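Local atomic coordinates of sporulation inhibitor of replication protein SirA (PDB entry 4TPS), a protein that inhibits the initiation of DNA replication during sporulation by binding domain I of DnaA, so that the cell stays diploid. Residues H10-I16 with C131-F137; E28-F32 with K140-W144; L34-Y38 with T51-I55. The contacts are given in a common frame with arbitrary orientation. Numbering follows the deposited sequence.

Contact 1 of 3, residues H10-I16 with C131-F137; sequences HYYTYLI and CFLAMDF. With ACT (acetate ion), chain F.
Strand 132-136 lies between strands 9-16 and 141-144 in the antiparallel SirA sheet, running at 153° to segment 10-16 of strand 9-16. C131 precedes its strand; its O accepts from I16 N (2.9 Å), and its SG is covalently linked to beta-mercaptoethanol, probably from the crystallisation liquor. F132 opposes L15 in a non-hydrogen-bonded pair. L15, a t,p rotamer, sets CD1 3.8 Å from the F132 ring centroid, CH-pi over the face. L133 and Y14 are hydrogen-bonded: Y14 N to L133 O 3.0 Å, L133 N to Y14 O 2.9 Å. A134 and T13, non-hydrogen-bonded, share the face of L15 and F132. M135 pairs with Y12 (Y12 N to M135 O 2.8 Å; M135 N to Y12 O 2.9 Å), and its CE reaches Y14 CD1 at 3.7 Å. Y12, Y14, L133 and M135 share the other face, toward helix 28-39. D136 OD2 accepts from H10 N (3.1 Å), OD1 from N138 N. H10 ND1 donates to acetate O at 2.7 Å. Water bridges F137 N and H10 O, 2.8 Å from each.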
loop_
_atom_site.group_PDB
_atom_site.type_symbol
_atom_site.label_atom_id
_atom_site.label_comp_id
_atom_site.label_asym_id
_atom_site.label_seq_id
_atom_site.Cartn_x
_atom_site.Cartn_y
_atom_site.Cartn_z
ATOM N N HIS A 10 -18.005 6.336 4.247
ATOM C CA HIS A 10 -17.152 5.373 4.955
ATOM C C HIS A 10 -15.810 5.381 4.271
ATOM O O HIS A 10 -15.684 4.947 3.112
ATOM C CB HIS A 10 -17.784 3.986 4.884
ATOM C CG HIS A 10 -17.052 2.937 5.675
ATOM N ND1 HIS A 10 -17.434 1.604 5.702
ATOM C CD2 HIS A 10 -16.039 3.048 6.558
ATOM C CE1 HIS A 10 -16.643 0.951 6.547
ATOM N NE2 HIS A 10 -15.797 1.811 7.074
ATOM N N TYR A 11 -14.814 5.959 4.943
ATOM C CA TYR A 11 -13.475 6.089 4.342
ATOM C C TYR A 11 -12.501 5.146 5.042
ATOM O O TYR A 11 -12.514 5.009 6.306
ATOM C CB TYR A 11 -12.943 7.488 4.585
ATOM C CG TYR A 11 -13.769 8.577 4.075
ATOM C CD1 TYR A 11 -13.680 8.997 2.772
ATOM C CD2 TYR A 11 -14.706 9.213 4.938
ATOM C CE1 TYR A 11 -14.466 10.046 2.323
ATOM C CE2 TYR A 11 -15.453 10.259 4.511
ATOM C CZ TYR A 11 -15.347 10.680 3.217
ATOM O OH TYR A 11 -16.154 11.765 2.873
ATOM N N TYR A 12 -11.649 4.514 4.234
ATOM C CA TYR A 12 -10.448 3.837 4.718
ATOM C C TYR A 12 -9.280 4.743 4.339
ATOM O O TYR A 12 -9.149 5.148 3.166
ATOM C CB TYR A 12 -10.351 2.478 4.062
ATOM C CG TYR A 12 -11.421 1.532 4.495
ATOM C CD1 TYR A 12 -12.645 1.560 3.917
ATOM C CD2 TYR A 12 -11.190 0.593 5.464
ATOM C CE1 TYR A 12 -13.644 0.657 4.283
ATOM C CE2 TYR A 12 -12.148 -0.282 5.841
ATOM C CZ TYR A 12 -13.393 -0.270 5.241
ATOM O OH TYR A 12 -14.352 -1.199 5.725
ATOM N N THR A 13 -8.486 5.106 5.347
ATOM C CA THR A 13 -7.434 6.103 5.182
ATOM C C THR A 13 -6.120 5.497 5.609
ATOM O O THR A 13 -6.014 4.897 6.685
ATOM C CB THR A 13 -7.758 7.367 5.945
ATOM O OG1 THR A 13 -9.041 7.874 5.550
ATOM C CG2 THR A 13 -6.761 8.464 5.684
ATOM N N TYR A 14 -5.155 5.525 4.674
ATOM C CA TYR A 14 -3.790 5.006 4.948
ATOM C C TYR A 14 -2.746 6.099 4.781
ATOM O O TYR A 14 -2.935 7.047 4.026
ATOM C CB TYR A 14 -3.469 3.853 3.971
ATOM C CG TYR A 14 -4.212 2.571 4.237
ATOM C CD1 TYR A 14 -5.510 2.370 3.742
ATOM C CD2 TYR A 14 -3.599 1.530 4.886
ATOM C CE1 TYR A 14 -6.162 1.164 3.934
ATOM C CE2 TYR A 14 -4.245 0.305 5.095
ATOM C CZ TYR A 14 -5.533 0.136 4.631
ATOM O OH TYR A 14 -6.175 -1.030 4.820
ATOM N N LEU A 15 -1.655 5.944 5.543
ATOM C CA LEU A 15 -0.509 6.825 5.495
ATOM C C LEU A 15 0.498 6.191 4.514
ATOM O O LEU A 15 1.119 5.148 4.830
ATOM C CB LEU A 15 0.089 6.960 6.879
ATOM C CG LEU A 15 1.195 7.984 7.013
ATOM C CD1 LEU A 15 0.802 9.323 6.441
ATOM C CD2 LEU A 15 1.658 8.107 8.457
ATOM N N ILE A 16 0.572 6.749 3.323
ATOM C CA ILE A 16 1.354 6.143 2.216
ATOM C C ILE A 16 2.825 6.593 2.349
ATOM O O ILE A 16 3.129 7.741 2.652
ATOM C CB ILE A 16 0.815 6.562 0.831
ATOM C CG1 ILE A 16 -0.694 6.318 0.694
ATOM C CG2 ILE A 16 1.599 5.883 -0.307
ATOM C CD1 ILE A 16 -1.107 4.901 0.949
ATOM N N CYS A 131 0.611 12.849 3.416
ATOM C CA CYS A 131 0.614 11.532 2.793
ATOM C C CYS A 131 -0.570 10.635 3.112
ATOM O O CYS A 131 -0.496 9.397 2.827
ATOM C CB CYS A 131 1.880 10.784 3.224
ATOM S SG CYS A 131 3.363 11.630 2.590
ATOM N N PHE A 132 -1.649 11.186 3.689
ATOM C CA PHE A 132 -2.841 10.346 3.922
ATOM C C PHE A 132 -3.653 10.273 2.641
ATOM O O PHE A 132 -4.012 11.268 2.038
ATOM C CB PHE A 132 -3.698 10.888 5.048
ATOM C CG PHE A 132 -3.114 10.686 6.432
ATOM C CD1 PHE A 132 -3.142 9.421 7.018
ATOM C CD2 PHE A 132 -2.535 11.743 7.118
ATOM C CE1 PHE A 132 -2.617 9.254 8.283
ATOM C CE2 PHE A 132 -1.966 11.561 8.388
ATOM C CZ PHE A 132 -2.016 10.322 8.972
ATOM N N LEU A 133 -3.939 9.053 2.238
ATOM C CA LEU A 133 -4.854 8.723 1.137
ATOM C C LEU A 133 -6.167 8.159 1.677
ATOM O O LEU A 133 -6.180 7.128 2.338
ATOM C CB LEU A 133 -4.178 7.690 0.262
ATOM C CG LEU A 133 -4.892 7.321 -1.038
ATOM C CD1 LEU A 133 -4.830 8.512 -2.034
ATOM C CD2 LEU A 133 -4.214 6.094 -1.672
ATOM N N ALA A 134 -7.266 8.877 1.446
ATOM C CA ALA A 134 -8.580 8.504 1.998
ATOM C C ALA A 134 -9.409 7.934 0.840
ATOM O O ALA A 134 -9.436 8.506 -0.255
ATOM C CB ALA A 134 -9.279 9.772 2.526
ATOM N N MET A 135 -10.128 6.837 1.085
ATOM C CA MET A 135 -10.812 6.162 0.026
ATOM C C MET A 135 -12.153 5.657 0.536
ATOM O O MET A 135 -12.193 4.938 1.561
ATOM C CB MET A 135 -10.001 4.933 -0.350
ATOM C CG MET A 135 -8.622 5.217 -0.987
ATOM S SD MET A 135 -7.497 3.798 -0.975
ATOM C CE MET A 135 -6.910 3.827 0.700
ATOM N N ASP A 136 -13.221 5.993 -0.203
ATOM C CA ASP A 136 -14.580 5.417 0.054
ATOM C C ASP A 136 -14.872 4.444 -1.091
ATOM O O ASP A 136 -15.052 4.857 -2.227
ATOM C CB ASP A 136 -15.606 6.542 0.162
ATOM C CG ASP A 136 -17.002 6.019 0.533
ATOM O OD1 ASP A 136 -17.333 4.900 0.165
ATOM O OD2 ASP A 136 -17.812 6.759 1.194
ATOM N N PHE A 137 -14.880 3.146 -0.777
ATOM C CA PHE A 137 -15.060 2.093 -1.750
ATOM C C PHE A 137 -16.539 1.927 -2.142
ATOM O O PHE A 137 -16.841 1.205 -3.071
ATOM C CB PHE A 137 -14.588 0.750 -1.161
ATOM C CG PHE A 137 -13.136 0.743 -0.757
ATOM C CD1 PHE A 137 -12.136 1.029 -1.700
ATOM C CD2 PHE A 137 -12.775 0.483 0.503
ATOM C CE1 PHE A 137 -10.817 1.068 -1.342
ATOM C CE2 PHE A 137 -11.449 0.530 0.872
ATOM C CZ PHE A 137 -10.481 0.829 -0.048
HETATM C C ACT F . -19.784 -0.603 4.178
HETATM O O ACT F . -19.425 0.602 4.118
HETATM O OXT ACT F . -19.109 -1.460 4.837
HETATM C CH3 ACT F . -21.025 -1.059 3.446
HETATM O O HOH W 1 -15.425 2.458 1.926
#

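Contact 2 of 3, residues E28-F32 with K140-W144; sequences ESVMF and KRYGW
F32 lays its ring over that of Y142 in an offset stack, with centroids 4.6 Å apart and planes at 24°. F32 is a t rotamer and Y142 a p rotamer, and both CA-to-CB bonds point toward the other segment. F32 CB also sits 4.0 Å from the Y142 ring centroid, a CH-pi contact over the face. Segment 28-32 is helical, with F32 N bonded to E28 O at 2.9 Å. It crosses strand 141-144 at 119°, with the axes 9.2 Å apart. The nearest CA pairs are E28 with G143 (7.7 Å) and F32 with Y142 (7.4 Å). At the far end of the strand W144 NE1 donates to E28 OE2 at 3.0 Å, and M31 CE meets W144 CZ2 at 3.8 Å. K140 has a positive phi of 68°. With R141 it faces D136 in a G1 beta bulge. This is helix-on-sheet packing: strand 141-144 pairs with strand 132-136, and helix 28-39 lies across both, with M31 on L133 and F32 on M135.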
loop_
_atom_site.group_PDB
_atom_site.type_symbol
_atom_site.label_atom_id
_atom_site.label_comp_id
_atom_site.label_asym_id
_atom_site.label_seq_id
_atom_site.Cartn_x
_atom_site.Cartn_y
_atom_site.Cartn_z
ATOM N N GLU A 28 -3.154 7.461 -9.015
ATOM C CA GLU A 28 -3.659 7.040 -7.696
ATOM C C GLU A 28 -4.787 5.998 -7.776
ATOM O O GLU A 28 -5.051 5.223 -6.792
ATOM C CB GLU A 28 -4.084 8.237 -6.842
ATOM C CG GLU A 28 -2.891 9.129 -6.427
ATOM C CD GLU A 28 -2.504 10.208 -7.395
ATOM O OE1 GLU A 28 -3.069 10.220 -8.543
ATOM O OE2 GLU A 28 -1.634 11.031 -6.977
ATOM N N SER A 29 -5.467 5.936 -8.925
ATOM C CA SER A 29 -6.468 4.872 -9.121
ATOM C C SER A 29 -5.879 3.478 -8.936
ATOM O O SER A 29 -6.544 2.586 -8.480
ATOM C CB SER A 29 -7.081 5.011 -10.517
ATOM O OG SER A 29 -6.098 4.750 -11.508
ATOM N N VAL A 30 -4.596 3.292 -9.235
ATOM C CA VAL A 30 -3.986 1.984 -9.108
ATOM C C VAL A 30 -3.862 1.616 -7.636
ATOM O O VAL A 30 -4.047 0.473 -7.264
ATOM C CB VAL A 30 -2.606 1.980 -9.758
ATOM C CG1 VAL A 30 -1.906 0.623 -9.567
ATOM C CG2 VAL A 30 -2.812 2.215 -11.222
ATOM N N MET A 31 -3.579 2.601 -6.800
ATOM C CA MET A 31 -3.504 2.359 -5.350
ATOM C C MET A 31 -4.905 2.111 -4.817
ATOM O O MET A 31 -5.104 1.189 -4.059
ATOM C CB MET A 31 -2.858 3.526 -4.563
ATOM C CG MET A 31 -1.349 3.524 -4.654
ATOM S SD MET A 31 -0.532 4.631 -3.528
ATOM C CE MET A 31 -1.032 6.163 -4.267
ATOM N N PHE A 32 -5.873 2.901 -5.273
ATOM C CA PHE A 32 -7.247 2.649 -4.894
ATOM C C PHE A 32 -7.641 1.191 -5.191
ATOM O O PHE A 32 -8.216 0.548 -4.333
ATOM C CB PHE A 32 -8.180 3.610 -5.630
ATOM C CG PHE A 32 -9.653 3.336 -5.396
ATOM C CD1 PHE A 32 -10.262 3.887 -4.287
ATOM C CD2 PHE A 32 -10.416 2.566 -6.249
ATOM C CE1 PHE A 32 -11.583 3.659 -4.019
ATOM C CE2 PHE A 32 -11.756 2.321 -5.985
ATOM C CZ PHE A 32 -12.364 2.925 -4.895
ATOM N N LYS A 140 -16.737 5.403 -4.586
ATOM C CA LYS A 140 -15.571 5.551 -5.525
ATOM C C LYS A 140 -14.942 6.978 -5.438
ATOM O O LYS A 140 -14.410 7.477 -6.367
ATOM C CB LYS A 140 -15.946 5.168 -6.982
ATOM C CG LYS A 140 -14.777 4.570 -7.772
ATOM C CD LYS A 140 -15.206 3.976 -9.145
ATOM C CE LYS A 140 -14.458 2.713 -9.498
ATOM N NZ LYS A 140 -13.278 3.137 -10.291
ATOM N N ARG A 141 -15.031 7.596 -4.266
ATOM C CA ARG A 141 -14.427 8.881 -3.969
ATOM C C ARG A 141 -13.115 8.621 -3.263
ATOM O O ARG A 141 -13.079 7.901 -2.286
ATOM C CB ARG A 141 -15.313 9.740 -3.047
ATOM C CG ARG A 141 -16.622 10.124 -3.668
ATOM C CD ARG A 141 -17.477 11.023 -2.818
ATOM N NE ARG A 141 -16.780 12.178 -2.226
ATOM C CZ ARG A 141 -16.533 12.338 -0.912
ATOM N NH1 ARG A 141 -16.942 11.416 0.027
ATOM N NH2 ARG A 141 -15.886 13.448 -0.511
ATOM N N TYR A 142 -12.027 9.167 -3.771
ATOM C CA TYR A 142 -10.733 8.953 -3.141
ATOM C C TYR A 142 -9.787 10.077 -3.482
ATOM O O TYR A 142 -9.933 10.749 -4.496
ATOM C CB TYR A 142 -10.117 7.600 -3.517
ATOM C CG TYR A 142 -9.791 7.415 -4.979
ATOM C CD1 TYR A 142 -8.566 7.805 -5.510
ATOM C CD2 TYR A 142 -10.765 6.981 -5.865
ATOM C CE1 TYR A 142 -8.312 7.671 -6.872
ATOM C CE2 TYR A 142 -10.524 6.871 -7.199
ATOM C CZ TYR A 142 -9.288 7.197 -7.696
ATOM O OH TYR A 142 -9.025 7.083 -9.061
ATOM N N GLY A 143 -8.803 10.277 -2.618
ATOM C CA GLY A 143 -7.803 11.294 -2.855
ATOM C C GLY A 143 -6.919 11.556 -1.670
ATOM O O GLY A 143 -7.169 11.094 -0.568
ATOM N N TRP A 144 -5.893 12.380 -1.890
ATOM C CA TRP A 144 -4.999 12.790 -0.831
ATOM C C TRP A 144 -5.734 13.810 0.025
ATOM O O TRP A 144 -6.537 14.611 -0.496
ATOM C CB TRP A 144 -3.732 13.460 -1.403
ATOM C CG TRP A 144 -2.944 12.550 -2.276
ATOM C CD1 TRP A 144 -2.866 12.607 -3.640
ATOM C CD2 TRP A 144 -2.123 11.438 -1.861
ATOM N NE1 TRP A 144 -2.034 11.609 -4.086
ATOM C CE2 TRP A 144 -1.591 10.867 -3.029
ATOM C CE3 TRP A 144 -1.783 10.890 -0.617
ATOM C CZ2 TRP A 144 -0.744 9.758 -3.006
ATOM C CZ3 TRP A 144 -0.965 9.766 -0.561
ATOM C CH2 TRP A 144 -0.435 9.219 -1.753
#

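Contact 3 of 3, residues L34-Y38 with T51-I55; sequences LFQDY and TEKQI
I55, Y38 and L34 bury the largest areas where helix 28-39 meets helix 45-58. The two helical segments cross at -130°, with axes 9.8 Å apart. The nearest CA pairs are F35 with I55 (7.4 Å) and Y38 with T51 (6.3 Å). I55, in the m,t rotamer, points toward the other helix. Its CD1 lies 3.3 Å from Y38 CB, its CG1 3.9 Å from L34 CD2 and its CG2 3.8 Å from F35 CE1. Y38 is a t rotamer. Its ring extends past I55, and its OH donates to E52 OE2 at 2.8 Å. L34, in the t,p rotamer, sends CD1 to T51 CG2 (3.7 Å) and to Q54 OE1 (3.5 Å). T51 CG2 also touches Y38 CB at 3.9 Å. A water links D37 OD2 (3.1 Å) and T51 OG1 (2.7 Å); D37 OD1 is hydrogen-bonded to T41 OG1, and T51 OG1 to Q47 O. The pair is two consecutive helices packed against each other across a short loop. It forms part of the surface that binds DnaA: L34, T51, K53 and Q54 pack on the DnaA chain, and Q54 OE1 is hydrogen-bonded to a polar side chain there.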
loop_
_atom_site.group_PDB
_atom_site.type_symbol
_atom_site.label_atom_id
_atom_site.label_comp_id
_atom_site.label_asym_id
_atom_site.label_seq_id
_atom_site.Cartn_x
_atom_site.Cartn_y
_atom_site.Cartn_z
ATOM N N LEU A 34 -5.724 -1.498 -5.505
ATOM C CA LEU A 34 -5.008 -2.369 -4.570
ATOM C C LEU A 34 -5.707 -2.447 -3.200
ATOM O O LEU A 34 -6.009 -3.516 -2.672
ATOM C CB LEU A 34 -3.595 -1.926 -4.391
ATOM C CG LEU A 34 -2.744 -2.801 -3.462
ATOM C CD1 LEU A 34 -2.390 -4.112 -4.157
ATOM C CD2 LEU A 34 -1.476 -2.089 -3.034
ATOM N N PHE A 35 -5.989 -1.295 -2.653
ATOM C CA PHE A 35 -6.746 -1.220 -1.387
ATOM C C PHE A 35 -8.184 -1.832 -1.461
ATOM O O PHE A 35 -8.611 -2.559 -0.567
ATOM C CB PHE A 35 -6.780 0.187 -0.860
ATOM C CG PHE A 35 -5.429 0.659 -0.331
ATOM C CD1 PHE A 35 -4.918 0.171 0.838
ATOM C CD2 PHE A 35 -4.669 1.594 -1.010
ATOM C CE1 PHE A 35 -3.697 0.618 1.344
ATOM C CE2 PHE A 35 -3.438 2.015 -0.536
ATOM C CZ PHE A 35 -2.958 1.529 0.656
ATOM N N GLN A 36 -8.839 -1.595 -2.568
ATOM C CA GLN A 36 -10.173 -2.137 -2.775
ATOM C C GLN A 36 -10.086 -3.686 -2.880
ATOM O O GLN A 36 -10.920 -4.394 -2.308
ATOM C CB GLN A 36 -10.828 -1.524 -3.985
ATOM C CG GLN A 36 -12.244 -2.067 -4.245
ATOM C CD GLN A 36 -12.901 -1.383 -5.402
ATOM O OE1 GLN A 36 -12.504 -1.536 -6.580
ATOM N NE2 GLN A 36 -13.912 -0.597 -5.081
ATOM N N ASP A 37 -9.060 -4.205 -3.552
ATOM C CA ASP A 37 -8.868 -5.655 -3.605
ATOM C C ASP A 37 -8.698 -6.267 -2.227
ATOM O O ASP A 37 -9.232 -7.325 -1.949
ATOM C CB ASP A 37 -7.647 -6.006 -4.434
ATOM C CG ASP A 37 -7.903 -5.917 -5.915
ATOM O OD1 ASP A 37 -9.079 -5.814 -6.356
ATOM O OD2 ASP A 37 -6.874 -5.958 -6.634
ATOM N N TYR A 38 -7.947 -5.600 -1.367
ATOM C CA TYR A 38 -7.788 -6.097 0.016
ATOM C C TYR A 38 -9.075 -6.063 0.848
ATOM O O TYR A 38 -9.400 -7.014 1.548
ATOM C CB TYR A 38 -6.722 -5.258 0.692
ATOM C CG TYR A 38 -6.392 -5.641 2.090
ATOM C CD1 TYR A 38 -5.867 -6.896 2.364
ATOM C CD2 TYR A 38 -6.588 -4.752 3.156
ATOM C CE1 TYR A 38 -5.553 -7.273 3.644
ATOM C CE2 TYR A 38 -6.263 -5.125 4.444
ATOM C CZ TYR A 38 -5.738 -6.388 4.666
ATOM O OH TYR A 38 -5.369 -6.814 5.918
ATOM N N THR A 51 -1.408 -9.307 -1.690
ATOM C CA THR A 51 -1.964 -7.951 -1.620
ATOM C C THR A 51 -1.772 -7.355 -0.190
ATOM O O THR A 51 -1.327 -6.215 -0.034
ATOM C CB THR A 51 -3.443 -7.959 -2.079
ATOM O OG1 THR A 51 -3.497 -8.352 -3.456
ATOM C CG2 THR A 51 -4.079 -6.557 -1.892
ATOM N N GLU A 52 -2.061 -8.161 0.808
ATOM C CA GLU A 52 -1.864 -7.730 2.188
ATOM C C GLU A 52 -0.395 -7.366 2.500
ATOM O O GLU A 52 -0.118 -6.354 3.155
ATOM C CB GLU A 52 -2.339 -8.782 3.141
ATOM C CG GLU A 52 -2.266 -8.415 4.605
ATOM C CD GLU A 52 -2.949 -9.495 5.435
ATOM O OE1 GLU A 52 -2.514 -10.661 5.409
ATOM O OE2 GLU A 52 -3.933 -9.205 6.103
ATOM N N LYS A 53 0.533 -8.204 2.024
ATOM C CA LYS A 53 1.967 -7.924 2.175
ATOM C C LYS A 53 2.394 -6.613 1.478
ATOM O O LYS A 53 3.142 -5.821 2.018
ATOM C CB LYS A 53 2.792 -9.119 1.679
ATOM C CG LYS A 53 4.111 -9.187 2.323
ATOM C CD LYS A 53 4.719 -10.604 2.262
ATOM C CE LYS A 53 4.801 -11.309 3.636
ATOM N NZ LYS A 53 5.883 -10.825 4.574
ATOM N N GLN A 54 1.892 -6.393 0.281
ATOM C CA GLN A 54 2.152 -5.210 -0.447
ATOM C C GLN A 54 1.649 -3.967 0.282
ATOM O O GLN A 54 2.364 -2.944 0.402
ATOM C CB GLN A 54 1.558 -5.298 -1.832
ATOM C CG GLN A 54 2.214 -6.370 -2.720
ATOM C CD GLN A 54 1.554 -6.631 -4.040
ATOM O OE1 GLN A 54 0.422 -6.253 -4.291
ATOM N NE2 GLN A 54 2.256 -7.373 -4.897
ATOM N N ILE A 55 0.389 -4.037 0.748
ATOM C CA ILE A 55 -0.168 -2.921 1.549
ATOM C C ILE A 55 0.660 -2.606 2.772
ATOM O O ILE A 55 0.969 -1.428 3.041
ATOM C CB ILE A 55 -1.636 -3.229 1.906
ATOM C CG1 ILE A 55 -2.465 -3.020 0.632
ATOM C CG2 ILE A 55 -2.119 -2.340 3.044
ATOM C CD1 ILE A 55 -3.874 -3.515 0.785
HETATM O O HOH W 2 -4.137 -7.238 -5.851
#

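In the fold
From the N terminus, strand 9-16 comes first and is paired with strand 132-136 much later, so contact 1 closes a loop of 114 residues. Helix 28-39 follows and serves both other contacts. Its first part meets strand 141-144 in contact 2, closing a loop of 107 residues. Its second part meets helix 45-58 in contact 3, after only 12 residues. Contact 3 therefore lies within both long loops, while contacts 1 and 2 cross. Strands 132-136 and 141-144 are sheet neighbours, with a probable hydrogen bond from D136 N to R141 O (2.8 Å). Contact 2, and F35 packed on Y14 and M135, join helix 28-39 to the sheet; contact 3 joins helix 45-58 to that helix.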